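Local structure of periplasmic molybdate-binding protein (Azotobacter vinelandii, 1ATG) at residues Ala47-Val51 with Ile196-Glu202; Thr76-Gly80 with Tyr227-Gln231; Lys81-Ser86 with Asp159-Leu165. The protein probably binds molybdate in the periplasm for uptake by an ABC transporter, and holds tungstate in the same pocket between its two domains. One frame throughout, in Å; residues are numbered along the deposited sequence.

Interaction 1. Residues Ala47-Val51 with Ile196-Glu202; sequences APYNV and ITKSTAE. With EDO (1,2-ethanediol), chain F.
The flat amide of Asn50 meets Thr200 through its nitrogen end, and the two side chains cross at about a right angle. Asn50 ND2 lies 2.7 Å from Thr200 OG1. Asn50 ND2 also gives a hydrogen bond to a water, which in turn takes one from the backbone N of Ala201. The other end of the amide, Asn50 OD1, accepts from the backbone N of Lys3. Both ends of this buried group are therefore held, and its rotation is fixed. The ring of Tyr49 leads the other way. It packs on Val5, and Tyr49 OH shares a hydrogen bond of 2.6 Å with O1 of a 1,2-ethanediol, probably picked up from the crystallisation liquor. That O1 approaches the ring obliquely, beside its hydroxyl end.

The peptide carbonyl of Asn50 is the third flat group. Thr197 N donates to Asn50 O over 2.8 Å in an almost straight bond (170° at the hydrogen), but it comes from above the carbonyl plane. Thr197 CB packs 3.2 Å from Tyr49 O, and a water links that oxygen to Ser199 OG. Val51 CG2 and Ile196 CG1 are 4.5 Å apart on the face of the sheet covered by Met210.

Thr197 to Thr200 make a type I turn. With its hydroxyl turned opposite the backbone N (chi1 178°), Thr200 OG1 accepts from Glu202 N at 2.9 Å. This is an ST turn, and it leads into the N-cap of helix 203-212.

Val51 and Ile196 form an antiparallel, non-hydrogen-bonded pair joining strands 51-53 and 191-196. Strand 51-53 also runs parallel to strand 2-7. A late strand inserted antiparallel beside early parallel ones is characteristic of the type II periplasmic binding protein fold.

Interaction 2. Residues Thr76-Gly80 with Tyr227-Gln231; sequences TYAIG and YVLPQ
Thr76 meets Pro230 through carbon: its methyl CG2 lies 3.7 Å from Pro230 CG at the proline ring. With OG1 beside the backbone N (chi1 -61°), the methyl is left to face the proline. The hydroxyl bonds instead to NE2 of Gln193.

Tyr77 gives this contact its backbone. Leu229 CD1 comes to 3.4 Å from Tyr77 O. The Tyr77 ring turns to the inside of the domain, where its hydroxyl bonds to Ser54 O and Gln192 NE2. Tyr77 and Ala78 both face Gln192 in a classic beta bulge of strand 75-86.

Ala78 sets its methyl against the ring of Tyr227, with CB 3.8 Å from CD1. Both side chains also touch Ile222 of helix 216-224.

Ile79 carries the pairing. Ile79 N donates to Val228 O at 2.8 Å, and Val228 N returns a bond to Ile79 O at 2.9 Å. The second is the straighter (162° against 143°). Together they make a single antiparallel, hydrogen-bonded bridge. Beside it the packing is tight: Ile79 CB and Val228 CG2 are only 3.3 Å apart. Ile79 CD1 reaches further along and rests 3.5 Å from Pro230 N.

Gly80 lies by Tyr227, its CA 3.7 Å from ring atom CD1. The peptide between Ile79 and Gly80 meets the ring edge, with Ile79 C and Gly80 N in its plane.

The contact is thus two backbone bonds flanked by apolar groups. Its side-chain hydroxyls bond outward. That of Tyr227 goes to OD1 of Asn9, a residue of the anion pocket. The chain's C-terminal tail is in this way tied through a second-shell tyrosine to a pocket residue, which is likely to steady Asn9.

Interaction 3. Residues Lys81-Ser86 with Asp159-Leu165; sequences KLVLWS and DLGFVAL. With ACT (acetate ion), chain C.
Ser86 carries the pairing with Asp159 through its side chain. A chi1 of 177° swings the hydroxyl away from its own N, and OG donates to Asp159 O at 2.8 Å. Ser86 OG also accepts from Lys88 N. Asp159 N gives a hydrogen bond of 2.9 Å to an acetate oxygen, ACT O; the acetate is probably from the crystallisation liquor. The Asp159 carboxylate forms a salt bridge with Arg105. With an alanine in place of Asp159, Arg105 would probably lose its charged mate.

Backbone bonds then join Trp85 with Gly161 and Val83 with Val163 in both directions, and Leu165 N gives one to Lys81 O. The strands run antiparallel at 145°. Strand 160-164 also lies parallel to strand 107-110, so this ladder builds the central sheet of one domain of a type II periplasmic binding protein.

Leu84 CD1 sits over one face of Phe162, 4.2 Å from the ring centroid and 13° off its normal, a CH-pi contact. Leu82 CD1 packs 3.9 Å from Phe162 CD1. On the other face of the sheet Trp85 CB touches Val163 CG2 at 3.9 Å, and the indole meets the ring of His150 on helix 146-154.

How the interactions relate
Interactions 2 and 3 follow each other along strand 75-86, with centres 19 Å apart. The strand belongs to the sheet of one domain at residues 76-79 and to that of the other at 82-86, so it connects the two lobes that enclose the anion. Interaction 1 lies in the same lobe as interaction 2, with centres 23 Å apart, and strand 191-196 runs between strands 51-53 and 75-86. Interactions 1 and 3 lie on opposite sides of the chain's centre, 32 Å apart. Along the chain, interaction 3 is nested within both others, while interactions 1 and 2 alternate. The chain thus leaves the first lobe, builds the second and returns.

Interaction 1. Residues Ala47-Val51 with Ile196-Glu202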
ATOM      1  N   ALA A  47      13.730  -8.700 -13.146  1.00 11.77           N
ATOM      2  CA  ALA A  47      13.795  -7.244 -13.119  1.00 12.17           C
ATOM      3  C   ALA A  47      14.940  -6.798 -12.212  1.00 13.99           C
ATOM      4  O   ALA A  47      15.067  -7.261 -11.081  1.00 13.99           O
ATOM      5  CB  ALA A  47      12.494  -6.635 -12.619  1.00 12.60           C
ATOM      6  N   PRO A  48      15.764  -5.883 -12.696  1.00 15.79           N
ATOM      7  CA  PRO A  48      16.954  -5.448 -11.988  1.00 17.47           C
ATOM      8  C   PRO A  48      16.713  -4.404 -10.914  1.00 16.46           C
ATOM      9  O   PRO A  48      17.171  -3.268 -11.013  1.00 19.82           O
ATOM     10  CB  PRO A  48      17.868  -4.956 -13.113  1.00 19.53           C
ATOM     11  CG  PRO A  48      16.927  -4.420 -14.128  1.00 20.35           C
ATOM     12  CD  PRO A  48      15.701  -5.294 -14.060  1.00 19.25           C
ATOM     13  N   TYR A  49      15.991  -4.806  -9.873  1.00 12.90           N
ATOM     14  CA  TYR A  49      15.743  -3.933  -8.730  1.00 11.67           C
ATOM     15  C   TYR A  49      16.652  -4.404  -7.593  1.00 12.43           C
ATOM     16  O   TYR A  49      17.017  -5.576  -7.532  1.00 12.93           O
ATOM     17  CB  TYR A  49      14.284  -3.987  -8.290  1.00 11.93           C
ATOM     18  CG  TYR A  49      13.304  -3.390  -9.276  1.00 12.57           C
ATOM     19  CD1 TYR A  49      13.413  -2.063  -9.644  1.00 12.12           C
ATOM     20  CD2 TYR A  49      12.275  -4.142  -9.829  1.00 12.25           C
ATOM     21  CE1 TYR A  49      12.533  -1.478 -10.537  1.00 12.89           C
ATOM     22  CE2 TYR A  49      11.377  -3.563 -10.715  1.00 12.19           C
ATOM     23  CZ  TYR A  49      11.519  -2.246 -11.068  1.00 12.93           C
ATOM     24  OH  TYR A  49      10.632  -1.666 -11.953  1.00 15.19           O
ATOM     25  N   ASN A  50      16.979  -3.492  -6.687  1.00 10.70           N
ATOM     26  CA  ASN A  50      17.800  -3.824  -5.534  1.00 12.09           C
ATOM     27  C   ASN A  50      16.971  -4.156  -4.299  1.00 10.41           C
ATOM     28  O   ASN A  50      17.314  -5.020  -3.507  1.00 10.16           O
ATOM     29  CB  ASN A  50      18.730  -2.646  -5.202  1.00 12.02           C
ATOM     30  CG  ASN A  50      19.670  -2.372  -6.373  1.00 11.70           C
ATOM     31  OD1 ASN A  50      19.760  -1.264  -6.859  1.00 12.74           O
ATOM     32  ND2 ASN A  50      20.337  -3.439  -6.786  1.00 13.32           N
ATOM     33  N   VAL A  51      15.869  -3.411  -4.124  1.00 10.10           N
ATOM     34  CA  VAL A  51      14.995  -3.520  -2.965  1.00  8.84           C
ATOM     35  C   VAL A  51      13.523  -3.498  -3.421  1.00  7.51           C
ATOM     36  O   VAL A  51      13.190  -2.733  -4.317  1.00  8.95           O
ATOM     37  CB  VAL A  51      15.216  -2.338  -1.998  1.00  9.03           C
ATOM     38  CG1 VAL A  51      14.206  -2.299  -0.854  1.00 11.24           C
ATOM     39  CG2 VAL A  51      16.622  -2.321  -1.401  1.00 11.52           C
ATOM     40  N   ILE A 196      15.615  -7.436   0.133  1.00  9.50           N
ATOM     41  CA  ILE A 196      16.681  -7.096  -0.794  1.00  9.99           C
ATOM     42  C   ILE A 196      16.654  -8.201  -1.869  1.00 10.27           C
ATOM     43  O   ILE A 196      16.438  -9.360  -1.538  1.00 11.11           O
ATOM     44  CB  ILE A 196      18.070  -7.043  -0.145  1.00 10.81           C
ATOM     45  CG1 ILE A 196      18.136  -5.869   0.843  1.00 11.32           C
ATOM     46  CG2 ILE A 196      19.173  -6.918  -1.190  1.00 11.58           C
ATOM     47  CD1 ILE A 196      19.432  -5.809   1.630  1.00 13.12           C
ATOM     48  N   THR A 197      16.786  -7.786  -3.116  1.00 10.92           N
ATOM     49  CA  THR A 197      16.806  -8.764  -4.221  1.00 11.58           C
ATOM     50  C   THR A 197      18.192  -9.414  -4.239  1.00 12.36           C
ATOM     51  O   THR A 197      19.168  -8.681  -4.342  1.00 13.20           O
ATOM     52  CB  THR A 197      16.440  -8.067  -5.529  1.00 10.82           C
ATOM     53  OG1 THR A 197      15.098  -7.519  -5.455  1.00 16.56           O
ATOM     54  CG2 THR A 197      16.466  -9.042  -6.703  1.00 14.39           C
ATOM     55  N   LYS A 198      18.270 -10.734  -4.138  1.00 13.41           N
ATOM     56  CA  LYS A 198      19.541 -11.447  -4.041  1.00 15.99           C
ATOM     57  C   LYS A 198      20.584 -11.100  -5.079  1.00 17.87           C
ATOM     58  O   LYS A 198      21.784 -11.026  -4.768  1.00 18.41           O
ATOM     59  CB  LYS A 198      19.282 -12.961  -4.065  1.00 17.67           C
ATOM     60  CG  LYS A 198      20.449 -13.817  -3.586  1.00 23.54           C
ATOM     61  CD  LYS A 198      19.961 -15.225  -3.259  1.00 26.43           C
ATOM     62  CE  LYS A 198      21.099 -16.221  -3.148  1.00 31.40           C
ATOM     63  NZ  LYS A 198      20.585 -17.600  -2.899  1.00 34.01           N
ATOM     64  N   SER A 199      20.193 -10.848  -6.312  1.00 16.10           N
ATOM     65  CA  SER A 199      21.061 -10.527  -7.422  1.00 18.67           C
ATOM     66  C   SER A 199      21.569  -9.098  -7.441  1.00 18.47           C
ATOM     67  O   SER A 199      22.272  -8.704  -8.379  1.00 18.92           O
ATOM     68  CB  SER A 199      20.290 -10.803  -8.728  1.00 18.55           C
ATOM     69  OG  SER A 199      19.230  -9.879  -8.890  1.00 18.69           O
ATOM     70  N   THR A 200      21.221  -8.271  -6.455  1.00 15.24           N
ATOM     71  CA  THR A 200      21.646  -6.889  -6.435  1.00 15.33           C
ATOM     72  C   THR A 200      23.147  -6.715  -6.666  1.00 17.24           C
ATOM     73  O   THR A 200      23.961  -7.453  -6.116  1.00 19.08           O
ATOM     74  CB  THR A 200      21.287  -6.225  -5.086  1.00 15.52           C
ATOM     75  OG1 THR A 200      21.775  -4.883  -5.092  1.00 16.10           O
ATOM     76  CG2 THR A 200      21.890  -6.979  -3.914  1.00 16.05           C
ATOM     77  N   ALA A 201      23.487  -5.657  -7.397  1.00 17.39           N
ATOM     78  CA  ALA A 201      24.897  -5.324  -7.615  1.00 21.05           C
ATOM     79  C   ALA A 201      25.309  -4.188  -6.684  1.00 21.88           C
ATOM     80  O   ALA A 201      26.364  -3.571  -6.828  1.00 22.41           O
ATOM     81  CB  ALA A 201      25.118  -4.944  -9.070  1.00 26.21           C
ATOM     82  N   GLU A 202      24.441  -3.865  -5.722  1.00 20.68           N
ATOM     83  CA  GLU A 202      24.674  -2.815  -4.743  1.00 21.38           C
ATOM     84  C   GLU A 202      24.285  -3.320  -3.354  1.00 19.51           C
ATOM     85  O   GLU A 202      23.538  -2.673  -2.607  1.00 17.35           O
ATOM     86  CB  GLU A 202      23.876  -1.559  -5.083  1.00 24.87           C
ATOM     87  CG  GLU A 202      24.300  -0.768  -6.300  1.00 31.42           C
ATOM     88  CD  GLU A 202      25.432   0.203  -6.052  1.00 34.43           C
ATOM     89  OE1 GLU A 202      26.299  -0.071  -5.193  1.00 36.19           O
ATOM     90  OE2 GLU A 202      25.470   1.256  -6.725  1.00 37.27           O
TER
HETATM   91  C1  EDO F 402       6.967  -1.632 -11.645  0.50 15.93           C
HETATM   92  O1  EDO F 402       8.210  -2.525 -11.674  0.50 13.91           O
HETATM   93  C2  EDO F 402       6.833  -0.630 -12.803  0.50 16.34           C
HETATM   94  O2  EDO F 402       6.828  -1.425 -14.153  0.50 18.85           O
HETATM   95  O   HOH W   1      18.898  -7.042  -9.082  1.00 21.14           O
HETATM   96  O   HOH W   2      21.694  -4.092  -8.986  1.00 35.99           O

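Interaction 2. Residues Thr76-Gly80 with Tyr227-Gln231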
ATOM      1  N   THR A  76       9.300  -6.601   8.305  1.00  7.43           N
ATOM      2  CA  THR A  76       8.086  -5.781   8.251  1.00  6.24           C
ATOM      3  C   THR A  76       8.460  -4.322   8.403  1.00  6.78           C
ATOM      4  O   THR A  76       8.905  -3.923   9.496  1.00  7.90           O
ATOM      5  CB  THR A  76       7.091  -6.200   9.335  1.00  8.77           C
ATOM      6  OG1 THR A  76       6.759  -7.567   9.059  1.00  9.22           O
ATOM      7  CG2 THR A  76       5.840  -5.347   9.314  1.00  7.36           C
ATOM      8  N   TYR A  77       8.301  -3.512   7.368  1.00  6.43           N
ATOM      9  CA  TYR A  77       8.674  -2.104   7.402  1.00  6.19           C
ATOM     10  C   TYR A  77       7.517  -1.183   7.758  1.00  5.87           C
ATOM     11  O   TYR A  77       7.752  -0.024   8.129  1.00  5.95           O
ATOM     12  CB  TYR A  77       9.302  -1.664   6.070  1.00  6.32           C
ATOM     13  CG  TYR A  77       8.329  -1.632   4.918  1.00  4.72           C
ATOM     14  CD1 TYR A  77       8.062  -2.771   4.172  1.00  5.60           C
ATOM     15  CD2 TYR A  77       7.669  -0.471   4.558  1.00  5.65           C
ATOM     16  CE1 TYR A  77       7.153  -2.749   3.118  1.00  5.06           C
ATOM     17  CE2 TYR A  77       6.750  -0.433   3.523  1.00  5.15           C
ATOM     18  CZ  TYR A  77       6.508  -1.580   2.819  1.00  4.35           C
ATOM     19  OH  TYR A  77       5.592  -1.534   1.784  1.00  5.40           O
ATOM     20  N   ALA A  78       6.289  -1.680   7.670  1.00  5.53           N
ATOM     21  CA  ALA A  78       5.125  -0.831   7.944  1.00  5.27           C
ATOM     22  C   ALA A  78       3.899  -1.718   8.004  1.00  4.75           C
ATOM     23  O   ALA A  78       3.863  -2.793   7.375  1.00  5.58           O
ATOM     24  CB  ALA A  78       4.967   0.201   6.829  1.00  6.30           C
ATOM     25  N   ILE A  79       2.875  -1.280   8.705  1.00  5.53           N
ATOM     26  CA  ILE A  79       1.572  -1.938   8.724  1.00  5.05           C
ATOM     27  C   ILE A  79       0.577  -0.863   8.289  1.00  4.15           C
ATOM     28  O   ILE A  79       0.483   0.216   8.895  1.00  4.71           O
ATOM     29  CB  ILE A  79       1.210  -2.535  10.080  1.00  5.49           C
ATOM     30  CG1 ILE A  79       2.229  -3.596  10.517  1.00  8.94           C
ATOM     31  CG2 ILE A  79      -0.164  -3.191  10.056  1.00  7.26           C
ATOM     32  CD1 ILE A  79       2.796  -3.390  11.892  1.00 11.66           C
ATOM     33  N   GLY A  80      -0.136  -1.134   7.197  1.00  4.62           N
ATOM     34  CA  GLY A  80      -1.032  -0.153   6.609  1.00  4.40           C
ATOM     35  C   GLY A  80      -2.323  -0.014   7.373  1.00  4.10           C
ATOM     36  O   GLY A  80      -2.618  -0.713   8.355  1.00  4.75           O
ATOM     37  N   TYR A 227       1.024   4.800   8.965  1.00  4.33           N
ATOM     38  CA  TYR A 227       1.340   3.393   9.144  1.00  4.26           C
ATOM     39  C   TYR A 227       1.683   3.126  10.609  1.00  4.87           C
ATOM     40  O   TYR A 227       2.127   4.045  11.331  1.00  5.88           O
ATOM     41  CB  TYR A 227       2.571   2.990   8.317  1.00  4.42           C
ATOM     42  CG  TYR A 227       2.381   3.119   6.820  1.00  3.83           C
ATOM     43  CD1 TYR A 227       1.788   2.110   6.084  1.00  4.08           C
ATOM     44  CD2 TYR A 227       2.801   4.256   6.151  1.00  4.51           C
ATOM     45  CE1 TYR A 227       1.612   2.196   4.710  1.00  4.29           C
ATOM     46  CE2 TYR A 227       2.628   4.375   4.780  1.00  4.27           C
ATOM     47  CZ  TYR A 227       2.027   3.346   4.074  1.00  3.91           C
ATOM     48  OH  TYR A 227       1.862   3.530   2.714  1.00  4.70           O
ATOM     49  N   VAL A 228       1.561   1.880  11.030  1.00  5.23           N
ATOM     50  CA  VAL A 228       2.086   1.487  12.337  1.00  6.06           C
ATOM     51  C   VAL A 228       3.310   0.612  12.109  1.00  5.07           C
ATOM     52  O   VAL A 228       3.610   0.196  10.982  1.00  4.97           O
ATOM     53  CB  VAL A 228       1.069   0.762  13.208  1.00  7.72           C
ATOM     54  CG1 VAL A 228      -0.099   1.653  13.550  1.00 10.58           C
ATOM     55  CG2 VAL A 228       0.575  -0.478  12.531  1.00  8.75           C
ATOM     56  N   LEU A 229       4.039   0.338  13.187  1.00  5.31           N
ATOM     57  CA  LEU A 229       5.226  -0.503  13.148  1.00  4.94           C
ATOM     58  C   LEU A 229       4.992  -1.682  14.094  1.00  4.73           C
ATOM     59  O   LEU A 229       4.187  -1.583  15.016  1.00  5.61           O
ATOM     60  CB  LEU A 229       6.469   0.244  13.630  1.00  6.47           C
ATOM     61  CG  LEU A 229       7.199   1.156  12.641  1.00  8.87           C
ATOM     62  CD1 LEU A 229       7.809   0.330  11.514  1.00 12.66           C
ATOM     63  CD2 LEU A 229       6.335   2.265  12.064  1.00 10.88           C
ATOM     64  N   PRO A 230       5.672  -2.789  13.879  1.00  5.03           N
ATOM     65  CA  PRO A 230       5.511  -3.922  14.794  1.00  6.34           C
ATOM     66  C   PRO A 230       5.824  -3.513  16.217  1.00  6.14           C
ATOM     67  O   PRO A 230       6.731  -2.703  16.478  1.00  7.20           O
ATOM     68  CB  PRO A 230       6.505  -4.958  14.294  1.00  8.65           C
ATOM     69  CG  PRO A 230       6.717  -4.609  12.861  1.00  7.51           C
ATOM     70  CD  PRO A 230       6.638  -3.085  12.815  1.00  7.17           C
ATOM     71  N   GLN A 231       5.080  -4.085  17.150  1.00  6.43           N
ATOM     72  CA  GLN A 231       5.291  -3.795  18.561  1.00  9.76           C
ATOM     73  C   GLN A 231       6.511  -4.485  19.145  1.00 11.27           C
ATOM     74  O   GLN A 231       7.111  -3.884  20.065  1.00 15.18           O
ATOM     75  CB  GLN A 231       4.099  -4.316  19.354  1.00 11.28           C
ATOM     76  CG  GLN A 231       2.892  -3.415  19.347  1.00 18.33           C
ATOM     77  CD  GLN A 231       1.989  -3.774  20.529  1.00 15.15           C
ATOM     78  OE1 GLN A 231       2.318  -4.629  21.354  1.00 17.41           O
ATOM     79  NE2 GLN A 231       0.884  -3.077  20.558  1.00 19.97           N
ATOM     80  OXT GLN A 231       6.813  -5.610  18.737  1.00 10.92           O
TER

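Interaction 3. Residues Lys81-Ser86 with Asp159-Leu165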
ATOM      1  N   LYS A  81      -3.137   0.932   6.908  1.00  4.29           N
ATOM      2  CA  LYS A  81      -4.455   1.160   7.466  1.00  5.00           C
ATOM      3  C   LYS A  81      -5.403   1.401   6.299  1.00  4.63           C
ATOM      4  O   LYS A  81      -5.264   2.384   5.559  1.00  5.42           O
ATOM      5  CB  LYS A  81      -4.417   2.379   8.384  0.50  7.11           C
ATOM      6  CG  LYS A  81      -5.672   2.630   9.194  0.50 12.02           C
ATOM      7  CD  LYS A  81      -5.383   3.514  10.402  0.50 11.07           C
ATOM      8  CE  LYS A  81      -6.618   3.650  11.279  0.50 16.06           C
ATOM      9  NZ  LYS A  81      -6.290   4.250  12.603  0.50 18.54           N
ATOM     10  N   LEU A  82      -6.363   0.512   6.159  1.00  4.60           N
ATOM     11  CA  LEU A  82      -7.355   0.625   5.097  1.00  4.50           C
ATOM     12  C   LEU A  82      -8.351   1.723   5.412  1.00  3.67           C
ATOM     13  O   LEU A  82      -8.802   1.893   6.562  1.00  4.81           O
ATOM     14  CB  LEU A  82      -8.108  -0.704   5.014  1.00  4.72           C
ATOM     15  CG  LEU A  82      -9.166  -0.796   3.912  1.00  4.84           C
ATOM     16  CD1 LEU A  82      -8.554  -0.791   2.520  1.00  6.13           C
ATOM     17  CD2 LEU A  82      -9.961  -2.081   4.120  1.00  5.24           C
ATOM     18  N   VAL A  83      -8.757   2.468   4.383  1.00  3.56           N
ATOM     19  CA  VAL A  83      -9.740   3.520   4.555  1.00  4.26           C
ATOM     20  C   VAL A  83     -10.783   3.477   3.447  1.00  3.30           C
ATOM     21  O   VAL A  83     -10.416   3.297   2.260  1.00  4.75           O
ATOM     22  CB  VAL A  83      -9.131   4.939   4.539  1.00  5.92           C
ATOM     23  CG1 VAL A  83     -10.121   5.927   5.156  1.00  7.27           C
ATOM     24  CG2 VAL A  83      -7.797   5.052   5.242  1.00  8.46           C
ATOM     25  N   LEU A  84     -12.044   3.600   3.804  1.00  3.73           N
ATOM     26  CA  LEU A  84     -13.095   3.852   2.820  1.00  3.56           C
ATOM     27  C   LEU A  84     -13.154   5.378   2.671  1.00  3.72           C
ATOM     28  O   LEU A  84     -13.305   6.100   3.682  1.00  4.86           O
ATOM     29  CB  LEU A  84     -14.436   3.335   3.320  1.00  4.40           C
ATOM     30  CG  LEU A  84     -15.612   3.656   2.381  1.00  4.04           C
ATOM     31  CD1 LEU A  84     -15.489   2.912   1.063  1.00  5.77           C
ATOM     32  CD2 LEU A  84     -16.925   3.312   3.068  1.00  5.69           C
ATOM     33  N   TRP A  85     -12.975   5.873   1.465  1.00  3.51           N
ATOM     34  CA  TRP A  85     -12.855   7.303   1.246  1.00  3.68           C
ATOM     35  C   TRP A  85     -13.783   7.729   0.126  1.00  4.70           C
ATOM     36  O   TRP A  85     -14.073   6.994  -0.806  1.00  4.36           O
ATOM     37  CB  TRP A  85     -11.398   7.584   0.837  1.00  4.44           C
ATOM     38  CG  TRP A  85     -11.029   9.023   0.647  1.00  4.13           C
ATOM     39  CD1 TRP A  85     -11.290  10.066   1.500  1.00  5.23           C
ATOM     40  CD2 TRP A  85     -10.355   9.586  -0.482  1.00  4.24           C
ATOM     41  NE1 TRP A  85     -10.788  11.231   0.969  1.00  5.35           N
ATOM     42  CE2 TRP A  85     -10.220  10.975  -0.242  1.00  4.57           C
ATOM     43  CE3 TRP A  85      -9.825   9.067  -1.663  1.00  4.37           C
ATOM     44  CZ2 TRP A  85      -9.589  11.822  -1.141  1.00  5.49           C
ATOM     45  CZ3 TRP A  85      -9.193   9.928  -2.547  1.00  5.88           C
ATOM     46  CH2 TRP A  85      -9.070  11.292  -2.279  1.00  6.82           C
ATOM     47  N   SER A  86     -14.222   8.982   0.223  1.00  4.28           N
ATOM     48  CA  SER A  86     -14.867   9.675  -0.864  1.00  5.19           C
ATOM     49  C   SER A  86     -14.271  11.088  -0.922  1.00  4.69           C
ATOM     50  O   SER A  86     -14.019  11.700   0.125  1.00  5.57           O
ATOM     51  CB  SER A  86     -16.380   9.781  -0.718  1.00  4.90           C
ATOM     52  OG  SER A  86     -16.962  10.537  -1.787  1.00  4.61           O
ATOM     53  N   ASP A 159     -17.396   7.341  -6.774  1.00  4.20           N
ATOM     54  CA  ASP A 159     -17.936   7.995  -5.593  1.00  4.25           C
ATOM     55  C   ASP A 159     -17.204   7.530  -4.338  1.00  3.93           C
ATOM     56  O   ASP A 159     -16.948   8.357  -3.470  1.00  5.18           O
ATOM     57  CB  ASP A 159     -19.437   7.693  -5.471  1.00  4.16           C
ATOM     58  CG  ASP A 159     -20.306   8.457  -6.449  1.00  4.63           C
ATOM     59  OD1 ASP A 159     -19.947   9.591  -6.865  1.00  5.38           O
ATOM     60  OD2 ASP A 159     -21.403   7.956  -6.786  1.00  5.72           O
ATOM     61  N   LEU A 160     -16.929   6.238  -4.231  1.00  4.00           N
ATOM     62  CA  LEU A 160     -16.248   5.671  -3.077  1.00  3.65           C
ATOM     63  C   LEU A 160     -14.995   4.945  -3.529  1.00  3.40           C
ATOM     64  O   LEU A 160     -14.944   4.468  -4.666  1.00  4.01           O
ATOM     65  CB  LEU A 160     -17.139   4.642  -2.371  1.00  5.07           C
ATOM     66  CG  LEU A 160     -18.486   5.122  -1.840  1.00  4.63           C
ATOM     67  CD1 LEU A 160     -19.171   3.969  -1.110  1.00  6.01           C
ATOM     68  CD2 LEU A 160     -18.354   6.321  -0.909  1.00  8.42           C
ATOM     69  N   GLY A 161     -14.079   4.723  -2.589  1.00  3.64           N
ATOM     70  CA  GLY A 161     -12.927   3.880  -2.892  1.00  3.60           C
ATOM     71  C   GLY A 161     -12.308   3.352  -1.612  1.00  3.52           C
ATOM     72  O   GLY A 161     -12.385   3.977  -0.559  1.00  4.22           O
ATOM     73  N   PHE A 162     -11.677   2.182  -1.736  1.00  3.18           N
ATOM     74  CA  PHE A 162     -10.862   1.625  -0.657  1.00  3.21           C
ATOM     75  C   PHE A 162      -9.409   1.949  -0.962  1.00  3.73           C
ATOM     76  O   PHE A 162      -8.847   1.533  -1.983  1.00  4.26           O
ATOM     77  CB  PHE A 162     -11.064   0.125  -0.502  1.00  4.25           C
ATOM     78  CG  PHE A 162     -12.218  -0.275   0.366  1.00  3.88           C
ATOM     79  CD1 PHE A 162     -12.264   0.106   1.696  1.00  4.31           C
ATOM     80  CD2 PHE A 162     -13.266  -1.035  -0.138  1.00  4.74           C
ATOM     81  CE1 PHE A 162     -13.315  -0.275   2.503  1.00  6.25           C
ATOM     82  CE2 PHE A 162     -14.309  -1.432   0.668  1.00  6.53           C
ATOM     83  CZ  PHE A 162     -14.351  -1.049   1.998  1.00  6.43           C
ATOM     84  N   VAL A 163      -8.812   2.785  -0.097  1.00  3.73           N
ATOM     85  CA  VAL A 163      -7.479   3.317  -0.313  1.00  4.05           C
ATOM     86  C   VAL A 163      -6.596   3.143   0.913  1.00  2.86           C
ATOM     87  O   VAL A 163      -7.053   2.655   1.952  1.00  4.17           O
ATOM     88  CB  VAL A 163      -7.550   4.811  -0.714  1.00  3.97           C
ATOM     89  CG1 VAL A 163      -8.416   5.052  -1.952  1.00  6.02           C
ATOM     90  CG2 VAL A 163      -8.064   5.664   0.441  1.00  5.60           C
ATOM     91  N   ALA A 164      -5.343   3.524   0.795  1.00  3.55           N
ATOM     92  CA  ALA A 164      -4.412   3.498   1.913  1.00  3.39           C
ATOM     93  C   ALA A 164      -4.475   4.839   2.627  1.00  3.73           C
ATOM     94  O   ALA A 164      -4.517   5.903   2.015  1.00  3.73           O
ATOM     95  CB  ALA A 164      -3.002   3.258   1.396  1.00  5.10           C
ATOM     96  N   LEU A 165      -4.350   4.823   3.951  1.00  4.26           N
ATOM     97  CA  LEU A 165      -4.355   6.082   4.703  1.00  4.09           C
ATOM     98  C   LEU A 165      -3.263   7.013   4.238  1.00  4.11           C
ATOM     99  O   LEU A 165      -3.448   8.230   4.117  1.00  4.94           O
ATOM    100  CB  LEU A 165      -4.224   5.775   6.200  1.00  4.91           C
ATOM    101  CG  LEU A 165      -4.130   7.005   7.123  1.00  5.76           C
ATOM    102  CD1 LEU A 165      -5.305   7.946   6.943  1.00  7.19           C
ATOM    103  CD2 LEU A 165      -4.050   6.555   8.581  1.00  7.95           C
TER
HETATM  104  C   ACT C 301     -19.250   6.995  -9.887  1.00  4.87           C
HETATM  105  O   ACT C 301     -19.117   6.350  -8.826  1.00  5.01           O
HETATM  106  OXT ACT C 301     -19.749   6.453 -10.918  1.00  6.02           O
HETATM  107  CH3 ACT C 301     -18.876   8.436  -9.973  1.00  5.32           C
HETATM  108  O   HOH W   3      -2.108   2.653   4.792  1.00  4.73           O